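Tyrosine--tRNA ligase (Archaeoglobus fulgidus, PDB 2CYB) probably catalyses the ATP-dependent attachment of tyrosine to its cognate tRNA, activating the amino acid as Tyr-AMP before transferring it to the acceptor end. Local coordinates at residues A137-S140 / M141-V144. Sequence-based numbering, arbitrary orientation.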
ATOM      1  N   ALA A 137      -4.774  -4.108   9.247  1.00 27.33           N
ATOM      2  CA  ALA A 137      -3.402  -3.738   8.938  1.00 26.22           C
ATOM      3  C   ALA A 137      -2.887  -2.667   9.893  1.00 25.43           C
ATOM      4  O   ALA A 137      -1.778  -2.766  10.428  1.00 26.19           O
ATOM      5  CB  ALA A 137      -3.317  -3.237   7.505  1.00 23.54           C
ATOM      6  N   ARG A 138      -3.698  -1.637  10.103  1.00 28.58           N
ATOM      7  CA  ARG A 138      -3.313  -0.546  10.984  1.00 30.73           C
ATOM      8  C   ARG A 138      -3.074  -1.062  12.402  1.00 25.65           C
ATOM      9  O   ARG A 138      -2.089  -0.697  13.046  1.00 27.59           O
ATOM     10  CB  ARG A 138      -4.403   0.523  10.994  1.00 32.08           C
ATOM     11  CG  ARG A 138      -3.976   1.840  11.614  1.00 40.90           C
ATOM     12  CD  ARG A 138      -5.163   2.785  11.715  1.00 43.62           C
ATOM     13  NE  ARG A 138      -4.769   4.185  11.872  1.00 57.43           N
ATOM     14  CZ  ARG A 138      -3.895   4.630  12.770  1.00 58.72           C
ATOM     15  NH1 ARG A 138      -3.300   3.790  13.606  1.00 68.97           N
ATOM     16  NH2 ARG A 138      -3.632   5.928  12.846  1.00 63.58           N
ATOM     17  N   ARG A 139      -3.971  -1.910  12.891  1.00 29.87           N
ATOM     18  CA  ARG A 139      -3.814  -2.446  14.240  1.00 32.53           C
ATOM     19  C   ARG A 139      -2.583  -3.339  14.386  1.00 33.25           C
ATOM     20  O   ARG A 139      -1.946  -3.355  15.441  1.00 29.37           O
ATOM     21  CB  ARG A 139      -5.081  -3.199  14.679  1.00 30.81           C
ATOM     22  CG  ARG A 139      -6.261  -2.266  14.937  1.00 37.16           C
ATOM     23  CD  ARG A 139      -7.468  -2.960  15.573  1.00 53.42           C
ATOM     24  NE  ARG A 139      -8.444  -3.433  14.593  1.00 60.90           N
ATOM     25  CZ  ARG A 139      -8.461  -4.657  14.072  1.00 69.07           C
ATOM     26  NH1 ARG A 139      -9.392  -4.986  13.184  1.00 75.51           N
ATOM     27  NH2 ARG A 139      -7.562  -5.559  14.448  1.00 68.66           N
ATOM     28  N   SER A 140      -2.221  -4.066  13.332  1.00 27.29           N
ATOM     29  CA  SER A 140      -1.053  -4.936  13.414  1.00 28.74           C
ATOM     30  C   SER A 140       0.225  -4.114  13.562  1.00 27.59           C
ATOM     31  O   SER A 140       1.231  -4.592  14.093  1.00 31.09           O
ATOM     32  CB  SER A 140      -0.950  -5.815  12.157  1.00 31.11           C
ATOM     33  OG  SER A 140      -0.454  -5.073  11.048  1.00 28.77           O
ATOM     34  N   MET A 141       0.177  -2.864  13.112  1.00 25.95           N
ATOM     35  CA  MET A 141       1.345  -1.994  13.150  1.00 26.92           C
ATOM     36  C   MET A 141       1.444  -1.075  14.363  1.00 31.02           C
ATOM     37  O   MET A 141       2.377  -0.283  14.456  1.00 29.18           O
ATOM     38  CB  MET A 141       1.385  -1.140  11.881  1.00 27.98           C
ATOM     39  CG  MET A 141       1.656  -1.933  10.607  1.00 22.59           C
ATOM     40  SD  MET A 141       3.309  -2.580  10.648  1.00 26.18           S
ATOM     41  CE  MET A 141       4.220  -1.105  10.451  1.00 24.24           C
ATOM     42  N   ASP A 142       0.495  -1.174  15.287  1.00 30.89           N
ATOM     43  CA  ASP A 142       0.514  -0.307  16.465  1.00 40.19           C
ATOM     44  C   ASP A 142       1.833  -0.271  17.225  1.00 35.99           C
ATOM     45  O   ASP A 142       2.294   0.797  17.621  1.00 40.10           O
ATOM     46  CB  ASP A 142      -0.611  -0.689  17.428  1.00 43.84           C
ATOM     47  CG  ASP A 142      -1.943  -0.086  17.030  1.00 59.64           C
ATOM     48  OD1 ASP A 142      -2.046   1.161  17.011  1.00 72.58           O
ATOM     49  OD2 ASP A 142      -2.886  -0.849  16.735  1.00 71.46           O
ATOM     50  N   GLU A 143       2.442  -1.432  17.427  1.00 34.75           N
ATOM     51  CA  GLU A 143       3.700  -1.506  18.160  1.00 40.11           C
ATOM     52  C   GLU A 143       4.926  -1.602  17.247  1.00 41.06           C
ATOM     53  O   GLU A 143       6.041  -1.803  17.721  1.00 39.85           O
ATOM     54  CB  GLU A 143       3.657  -2.713  19.099  1.00 44.79           C
ATOM     55  CG  GLU A 143       2.457  -2.690  20.047  1.00 60.59           C
ATOM     56  CD  GLU A 143       2.263  -3.991  20.800  1.00 66.36           C
ATOM     57  OE1 GLU A 143       2.019  -5.029  20.147  1.00 75.58           O
ATOM     58  OE2 GLU A 143       2.350  -3.975  22.045  1.00 79.05           O
ATOM     59  N   VAL A 144       4.722  -1.435  15.943  1.00 33.26           N
ATOM     60  CA  VAL A 144       5.822  -1.546  14.984  1.00 28.69           C
ATOM     61  C   VAL A 144       6.108  -0.273  14.191  1.00 32.40           C
ATOM     62  O   VAL A 144       7.268   0.074  13.945  1.00 34.05           O
ATOM     63  CB  VAL A 144       5.536  -2.693  13.984  1.00 31.51           C
ATOM     64  CG1 VAL A 144       6.683  -2.828  12.981  1.00 31.74           C
ATOM     65  CG2 VAL A 144       5.325  -3.990  14.742  1.00 34.55           C
TER
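The C-terminal end of helix 134-140 runs into the loop that carries Val144 to the bound tyrosine, and the turn tightens where Met141 and Asp142 meet residues 137-139. Met141 N bonds to Arg138 O at 3.1 Å and only weakly to Ala137 O at 3.3 Å. Asp142 N follows with a straighter bond to Arg139 O (3.3 Å, N-H...O angle 167°), so both amides bond to the carbonyl three residues back. Ala137 O has a second donor: Ser140 OG, turned back by chi1 of 77° between its own backbone N and carbonyl carbon, bonds to it at 2.7 Å. Met141 CG lies against the same oxygen, 3.5 Å from Ala137 O, and the bent thioether chain leads on to Tyr158 and Pro159 of helix 154-168. Asp142 folds its carboxylate back beside Arg139, bringing Asp142 OD2 to 3.0 Å from Arg139 O, two acceptors that earn no bond; the Arg139 guanidinium itself bonds to Asn135. Asp142 OD1 lies at the edge of the Arg138 guanidinium, 4.5 Å from Arg138 NH1, beyond a salt bridge; Lys148 gives NH1 its carbonyl and OD1 a long, weak ion pair. Replacing Ser140 by an alanine would probably cost Ala137 O its short hydroxyl bond, the weak Met141 one being a poor substitute. The hydroxyl thus supplements that weak bond just before the tyrosine pocket, while Asp142 probably shares its charge between Arg138 and Lys148.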